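Leucyl-trna synthetase (Plasmodium knowlesi, PDB 5FOF) joins leucine to its cognate tRNA at the expense of ATP, and the editing domain described here probably hydrolyses wrongly charged tRNA. Local coordinates at residues 187-190 and 191-194; 107-110 and 111-115; 45-48 and 49-52. One frame throughout, in Å; residues are numbered along the deposited sequence.

Contact 1 of 3, residues 187-190 and 191-194; sequences NLSE and KKDL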
loop_
_atom_site.group_PDB
_atom_site.type_symbol
_atom_site.label_atom_id
_atom_site.label_comp_id
_atom_site.label_asym_id
_atom_site.label_seq_id
_atom_site.Cartn_x
_atom_site.Cartn_y
_atom_site.Cartn_z
ATOM N N ASN A 187 11.244 2.200 2.166
ATOM C CA ASN A 187 12.542 2.801 1.857
ATOM C C ASN A 187 12.466 4.146 1.126
ATOM O O ASN A 187 13.492 4.653 0.694
ATOM C CB ASN A 187 13.425 1.811 1.089
ATOM C CG ASN A 187 13.929 0.689 1.965
ATOM O OD1 ASN A 187 14.125 0.853 3.171
ATOM N ND2 ASN A 187 14.153 -0.453 1.368
ATOM N N LEU A 188 11.274 4.729 0.998
ATOM C CA LEU A 188 11.108 6.070 0.419
ATOM C C LEU A 188 10.667 7.108 1.436
ATOM O O LEU A 188 10.806 8.297 1.183
ATOM C CB LEU A 188 10.091 6.030 -0.724
ATOM C CG LEU A 188 10.186 4.850 -1.693
ATOM C CD1 LEU A 188 9.016 4.868 -2.658
ATOM C CD2 LEU A 188 11.499 4.833 -2.456
ATOM N N SER A 189 10.131 6.677 2.571
ATOM C CA SER A 189 9.571 7.600 3.567
ATOM C C SER A 189 10.646 8.322 4.338
ATOM O O SER A 189 11.725 7.789 4.551
ATOM C CB SER A 189 8.672 6.856 4.564
ATOM O OG SER A 189 9.211 5.598 4.872
ATOM N N GLU A 190 10.327 9.532 4.773
ATOM C CA GLU A 190 11.190 10.290 5.654
ATOM C C GLU A 190 11.386 9.551 6.983
ATOM O O GLU A 190 12.524 9.313 7.377
ATOM C CB GLU A 190 10.610 11.682 5.891
ATOM C CG GLU A 190 11.541 12.641 6.618
ATOM C CD GLU A 190 10.826 13.501 7.640
ATOM O OE1 GLU A 190 9.813 13.038 8.218
ATOM O OE2 GLU A 190 11.293 14.636 7.882
ATOM N N LYS A 191 10.298 9.175 7.657
ATOM C CA LYS A 191 10.405 8.421 8.921
ATOM C C LYS A 191 10.192 6.949 8.674
ATOM O O LYS A 191 9.602 6.571 7.660
ATOM C CB LYS A 191 9.448 8.967 9.970
ATOM C CG LYS A 191 9.658 10.462 10.172
ATOM C CD LYS A 191 9.717 10.911 11.625
ATOM C CE LYS A 191 10.350 12.301 11.723
ATOM N NZ LYS A 191 9.768 13.134 12.813
ATOM N N LYS A 192 10.718 6.118 9.577
ATOM C CA LYS A 192 10.702 4.652 9.405
ATOM C C LYS A 192 9.789 3.917 10.383
ATOM O O LYS A 192 9.653 2.697 10.290
ATOM C CB LYS A 192 12.125 4.068 9.498
ATOM C CG LYS A 192 13.129 4.618 8.485
ATOM C CD LYS A 192 12.808 4.192 7.057
ATOM C CE LYS A 192 13.761 4.808 6.037
ATOM N NZ LYS A 192 13.079 5.108 4.742
ATOM N N ASP A 193 9.160 4.627 11.312
ATOM C CA ASP A 193 8.219 3.976 12.221
ATOM C C ASP A 193 6.799 4.375 11.821
ATOM O O ASP A 193 6.198 5.295 12.391
ATOM C CB ASP A 193 8.541 4.191 13.723
ATOM C CG ASP A 193 9.055 5.583 14.055
ATOM O OD1 ASP A 193 9.336 6.400 13.139
ATOM O OD2 ASP A 193 9.197 5.842 15.268
ATOM N N LEU A 194 6.313 3.666 10.793
ATOM C CA LEU A 194 4.966 3.809 10.238
ATOM C C LEU A 194 4.141 2.648 10.713
ATOM O O LEU A 194 4.649 1.538 10.802
ATOM C CB LEU A 194 4.994 3.785 8.713
ATOM C CG LEU A 194 6.114 4.603 8.064
ATOM C CD1 LEU A 194 5.889 4.643 6.556
ATOM C CD2 LEU A 194 6.243 6.005 8.659
#

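Contact 2 of 3, residues 107-110 and 111-115; sequences LGFN and KQRLH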
loop_
_atom_site.group_PDB
_atom_site.type_symbol
_atom_site.label_atom_id
_atom_site.label_comp_id
_atom_site.label_asym_id
_atom_site.label_seq_id
_atom_site.Cartn_x
_atom_site.Cartn_y
_atom_site.Cartn_z
ATOM N N LEU A 107 3.707 -15.710 -1.639
ATOM C CA LEU A 107 5.124 -15.568 -1.900
ATOM C C LEU A 107 5.303 -15.038 -3.311
ATOM O O LEU A 107 4.609 -15.464 -4.224
ATOM C CB LEU A 107 5.792 -16.929 -1.790
ATOM C CG LEU A 107 5.833 -17.525 -0.388
ATOM C CD1 LEU A 107 6.185 -18.998 -0.439
ATOM C CD2 LEU A 107 6.842 -16.779 0.471
ATOM N N GLY A 108 6.239 -14.114 -3.488
ATOM C CA GLY A 108 6.564 -13.576 -4.811
ATOM C C GLY A 108 8.002 -13.136 -4.939
ATOM O O GLY A 108 8.817 -13.335 -4.031
ATOM N N PHE A 109 8.294 -12.490 -6.064
ATOM C CA PHE A 109 9.664 -12.179 -6.466
ATOM C C PHE A 109 10.013 -10.757 -6.082
ATOM O O PHE A 109 9.108 -9.933 -5.898
ATOM C CB PHE A 109 9.793 -12.367 -7.962
ATOM C CG PHE A 109 9.281 -13.697 -8.451
ATOM C CD1 PHE A 109 9.913 -14.871 -8.091
ATOM C CD2 PHE A 109 8.183 -13.769 -9.271
ATOM C CE1 PHE A 109 9.459 -16.095 -8.553
ATOM C CE2 PHE A 109 7.706 -14.989 -9.736
ATOM C CZ PHE A 109 8.349 -16.154 -9.379
ATOM N N ASN A 110 11.318 -10.483 -5.955
ATOM C CA ASN A 110 11.824 -9.137 -5.602
ATOM C C ASN A 110 11.765 -8.143 -6.777
ATOM O O ASN A 110 11.504 -6.948 -6.584
ATOM C CB ASN A 110 13.264 -9.217 -5.071
ATOM C CG ASN A 110 13.616 -8.051 -4.163
ATOM O OD1 ASN A 110 13.033 -7.900 -3.088
ATOM N ND2 ASN A 110 14.572 -7.220 -4.583
ATOM N N LYS A 111 12.032 -8.666 -7.976
ATOM C CA LYS A 111 11.927 -7.966 -9.256
ATOM C C LYS A 111 10.967 -8.779 -10.134
ATOM O O LYS A 111 10.864 -9.981 -9.947
ATOM C CB LYS A 111 13.331 -7.933 -9.884
ATOM C CG LYS A 111 13.479 -7.130 -11.174
ATOM C CD LYS A 111 14.656 -7.613 -12.031
ATOM C CE LYS A 111 14.474 -7.222 -13.500
ATOM N NZ LYS A 111 15.405 -7.934 -14.425
ATOM N N GLN A 112 10.269 -8.139 -11.079
ATOM C CA GLN A 112 9.339 -8.837 -11.992
ATOM C C GLN A 112 10.079 -9.852 -12.868
ATOM O O GLN A 112 11.062 -9.510 -13.523
ATOM C CB GLN A 112 8.584 -7.848 -12.898
ATOM C CG GLN A 112 7.626 -6.920 -12.157
ATOM C CD GLN A 112 6.871 -5.927 -13.052
ATOM O OE1 GLN A 112 6.353 -6.291 -14.113
ATOM N NE2 GLN A 112 6.796 -4.664 -12.612
ATOM N N ARG A 113 9.607 -11.095 -12.865
ATOM C CA ARG A 113 10.235 -12.185 -13.604
ATOM C C ARG A 113 9.351 -12.489 -14.793
ATOM O O ARG A 113 8.230 -12.941 -14.626
ATOM C CB ARG A 113 10.410 -13.430 -12.720
ATOM C CG ARG A 113 11.553 -13.309 -11.708
ATOM C CD ARG A 113 11.901 -14.628 -11.029
ATOM N NE ARG A 113 12.174 -15.690 -11.999
ATOM C CZ ARG A 113 12.409 -16.968 -11.694
ATOM N NH1 ARG A 113 12.441 -17.387 -10.426
ATOM N NH2 ARG A 113 12.626 -17.835 -12.679
ATOM N N LEU A 114 9.866 -12.241 -15.993
ATOM C CA LEU A 114 9.063 -12.234 -17.206
ATOM C C LEU A 114 9.304 -13.494 -18.046
ATOM O O LEU A 114 9.655 -13.402 -19.221
ATOM C CB LEU A 114 9.361 -10.953 -18.003
ATOM C CG LEU A 114 9.181 -9.632 -17.230
ATOM C CD1 LEU A 114 9.840 -8.468 -17.965
ATOM C CD2 LEU A 114 7.703 -9.351 -16.967
ATOM N N HIS A 115 9.108 -14.668 -17.433
ATOM C CA HIS A 115 9.117 -15.947 -18.167
ATOM C C HIS A 115 7.826 -16.087 -18.990
ATOM O O HIS A 115 6.723 -15.983 -18.455
ATOM C CB HIS A 115 9.294 -17.160 -17.223
ATOM C CG HIS A 115 9.233 -18.492 -17.924
ATOM N ND1 HIS A 115 8.263 -19.437 -17.652
ATOM C CD2 HIS A 115 10.008 -19.022 -18.902
ATOM C CE1 HIS A 115 8.450 -20.494 -18.423
ATOM N NE2 HIS A 115 9.502 -20.268 -19.189
#

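Contact 3 of 3, residues 45-48 and 49-52; sequences EFYE and IYLR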
loop_
_atom_site.group_PDB
_atom_site.type_symbol
_atom_site.label_atom_id
_atom_site.label_comp_id
_atom_site.label_asym_id
_atom_site.label_seq_id
_atom_site.Cartn_x
_atom_site.Cartn_y
_atom_site.Cartn_z
ATOM N N GLU A 45 6.639 -10.108 15.294
ATOM C CA GLU A 45 5.320 -9.473 15.402
ATOM C C GLU A 45 4.356 -9.944 14.296
ATOM O O GLU A 45 3.177 -10.152 14.565
ATOM C CB GLU A 45 5.430 -7.945 15.468
ATOM C CG GLU A 45 5.872 -7.457 16.852
ATOM C CD GLU A 45 6.370 -6.015 16.901
ATOM O OE1 GLU A 45 6.961 -5.516 15.904
ATOM O OE2 GLU A 45 6.186 -5.380 17.974
ATOM N N PHE A 46 4.856 -10.174 13.083
ATOM C CA PHE A 46 4.012 -10.744 12.036
ATOM C C PHE A 46 3.745 -12.225 12.295
ATOM O O PHE A 46 2.622 -12.702 12.096
ATOM C CB PHE A 46 4.602 -10.545 10.640
ATOM C CG PHE A 46 3.729 -11.098 9.547
ATOM C CD1 PHE A 46 2.587 -10.409 9.130
ATOM C CD2 PHE A 46 4.004 -12.326 8.971
ATOM C CE1 PHE A 46 1.763 -10.919 8.140
ATOM C CE2 PHE A 46 3.174 -12.846 7.978
ATOM C CZ PHE A 46 2.056 -12.141 7.565
ATOM N N TYR A 47 4.774 -12.952 12.734
ATOM C CA TYR A 47 4.626 -14.379 13.047
ATOM C C TYR A 47 3.619 -14.631 14.168
ATOM O O TYR A 47 2.872 -15.604 14.107
ATOM C CB TYR A 47 5.960 -15.030 13.398
ATOM C CG TYR A 47 5.839 -16.525 13.502
ATOM C CD1 TYR A 47 5.478 -17.277 12.402
ATOM C CD2 TYR A 47 6.052 -17.192 14.708
ATOM C CE1 TYR A 47 5.351 -18.657 12.473
ATOM C CE2 TYR A 47 5.926 -18.576 14.791
ATOM C CZ TYR A 47 5.569 -19.302 13.670
ATOM O OH TYR A 47 5.419 -20.668 13.726
ATOM N N GLU A 48 3.578 -13.760 15.168
ATOM C CA GLU A 48 2.562 -13.886 16.203
ATOM C C GLU A 48 1.196 -13.945 15.551
ATOM O O GLU A 48 0.456 -14.915 15.757
ATOM C CB GLU A 48 2.606 -12.740 17.206
ATOM C CG GLU A 48 1.651 -12.958 18.375
ATOM C CD GLU A 48 1.399 -11.696 19.166
ATOM O OE1 GLU A 48 2.366 -10.919 19.386
ATOM O OE2 GLU A 48 0.230 -11.485 19.565
ATOM N N ILE A 49 0.907 -12.916 14.745
ATOM C CA ILE A 49 -0.360 -12.786 14.015
ATOM C C ILE A 49 -0.644 -14.057 13.208
ATOM O O ILE A 49 -1.769 -14.532 13.181
ATOM C CB ILE A 49 -0.374 -11.511 13.107
ATOM C CG1 ILE A 49 -0.444 -10.245 13.965
ATOM C CG2 ILE A 49 -1.547 -11.497 12.120
ATOM C CD1 ILE A 49 0.146 -9.020 13.293
ATOM N N TYR A 50 0.375 -14.612 12.573
ATOM C CA TYR A 50 0.192 -15.819 11.789
ATOM C C TYR A 50 -0.266 -17.014 12.646
ATOM O O TYR A 50 -1.140 -17.762 12.212
ATOM C CB TYR A 50 1.471 -16.150 11.020
ATOM C CG TYR A 50 1.420 -17.467 10.275
ATOM C CD1 TYR A 50 0.933 -17.541 8.969
ATOM C CD2 TYR A 50 1.873 -18.651 10.878
ATOM C CE1 TYR A 50 0.896 -18.754 8.285
ATOM C CE2 TYR A 50 1.840 -19.866 10.198
ATOM C CZ TYR A 50 1.351 -19.909 8.911
ATOM O OH TYR A 50 1.328 -21.098 8.257
ATOM N N LEU A 51 0.327 -17.185 13.839
ATOM C CA LEU A 51 0.006 -18.309 14.746
ATOM C C LEU A 51 -1.399 -18.205 15.280
ATOM O O LEU A 51 -2.129 -19.196 15.311
ATOM C CB LEU A 51 0.947 -18.359 15.951
ATOM C CG LEU A 51 2.424 -18.655 15.705
ATOM C CD1 LEU A 51 3.157 -18.585 17.033
ATOM C CD2 LEU A 51 2.631 -20.003 15.028
ATOM N N ARG A 52 -1.764 -17.011 15.721
ATOM C CA ARG A 52 -3.125 -16.748 16.156
ATOM C C ARG A 52 -4.141 -17.074 15.047
ATOM O O ARG A 52 -5.134 -17.748 15.308
ATOM C CB ARG A 52 -3.271 -15.297 16.618
ATOM C CG ARG A 52 -4.604 -14.976 17.283
ATOM C CD ARG A 52 -4.844 -13.476 17.353
ATOM N NE ARG A 52 -3.726 -12.763 17.994
ATOM C CZ ARG A 52 -2.990 -11.782 17.455
ATOM N NH1 ARG A 52 -3.215 -11.330 16.224
ATOM N NH2 ARG A 52 -2.006 -11.229 18.175
#

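Contact 1 of 3, residues 187-190 and 191-194
N187 meets K192 through its backbone: the lysine NZ comes to 3.7 Å from N187 CA, at the start of a loop that doubles back between strands 183-185 and 194-198. The amide of N187 turns to another partner, its ND2 bonding to E324. L188 packs on I36 of strand 33-40 and on Y318 and I319 of helix 308-321. S189 takes the central place. Its carbonyl O accepts a hydrogen bond from K192 NZ at 3.0 Å, in the carbonyl plane and on a lone pair, with a C=O...N angle of 143°; the same ammonium also donates to S186 O. The serine hydroxyl sits between its own backbone N and carbonyl carbon (chi1 38°), which brings OG to 3.0 Å from K191 O and to 3.8 Å from L194 CD1, with the hydroxyl of S186 as a further polar neighbour. E190 lies alongside K191, both side chains pointing the same way, and its OE1 rests 3.2 Å from K191 CG. The charged ends stay apart, OE1 and K191 NZ being 4.6 Å from each other, too far for a salt bridge. One lysine ammonium, that of K192, thus ties the carbonyls of S186 and S189 together, while K191 probably offsets, only weakly, the neighbouring carboxylates of E190 and E249.

Contact 2 of 3, residues 107-110 and 111-115
R113 lays the aliphatic part of its side chain over one face of the F109 ring, just where the chain leaves strand 102-108. The touching atom is R113 CD, 3.8 Å from the ring centroid and 3.6 Å from F109 CD1, placed toward the rim of the face in a CH-pi contact. Both residues use the same first rotamer: in each, CG stands opposite the carbonyl carbon and beside the backbone N. From there the arginine runs straight through chi2, and these first two torsions lay CB and CG by the CD2 side of the ring and CD over its face. The bend at chi3 (54°) then turns the guanidinium beyond the CE1 edge. Here R113 NH1 comes to 3.8 Å from F109 CE1, but the guanidinium plane is inclined 56° to the ring, so the two flat groups do not stack. K111 O comes to 3.3 Å from F109 CB, obliquely to the ring, the turn of the chain folding the backbone against the phenylalanine. N110 directs its amide to N137, with OD1 accepting a hydrogen bond from N137 ND2, while the extended K111 side chain reaches N323. M126 of strand 125-126 contacts both F109 and R113, P156 also packs on F109, and R113 touches S134 of helix 128-134. No hydrogen bond crosses between 107-110 and 111-115, so their side-chain contact rests on dispersion: methylene groups cover one face of the buried F109, and the arginine's charged end lies past the CE1 edge of the ring.

Contact 3 of 3, residues 45-48 and 49-52
Y47 packs against both L51 and Y50 along helix 43-55. The side chain of L51 lies over one face of the Y47 ring, its CG 4.0 Å from the centroid in a CH-pi contact, while CD2 packs against Y47 CZ at 3.3 Å. The Y47 and Y50 rings are nearly parallel, with planes at 18°, but slid so far apart that they barely overlap; Y47 CE1 touches Y50 CD2 at 3.8 Å. At the next position, E48 reaches R52, four residues ahead, the i to i+4 spacing of a helical salt bridge. E48 stretches out beyond CG, whereas R52 bends at chi3 (-54°) and brings NH2 to 2.6 Å from E48 OE2. The carboxylate oxygen approaches the guanidinium edge with the two planes 81° apart, consistent with a single-pair rather than a two-pronged bridge. Beneath these side chains run the i+4 backbone bonds from Y50, L51 and R52 N to F46, Y47 and E48 O. R52 NH1 also pairs with E178 of helix 176-179. On the buried side, F46 and Y50 meet F72 of helix 69-74, and I49 packs with F46 on L182, which leads into strand 183-185.

All three contacts are local and partly buried, with centres 23 to 25 Å apart and no touch between them. Contact 1 lies nearest the chain centre and buries S189 and L194; contact 2 buries only F109 among its touching residues; contact 3 has a buried side (F46, I49, Y50) and an exposed one (E48, L51, R52). Contacts 1 and 2 belong to loops beside strands of the mixed sheet, contact 3 to a helix packed on helix 69-74 and on L182, just before the strand that leads into contact 1. The 187-194 loop depends on a lysine and backbone carbonyls, the 107-115 strand exit on methylene-aromatic packing, the 45-52 helix on backbone bonds, ring packing and a charged pair.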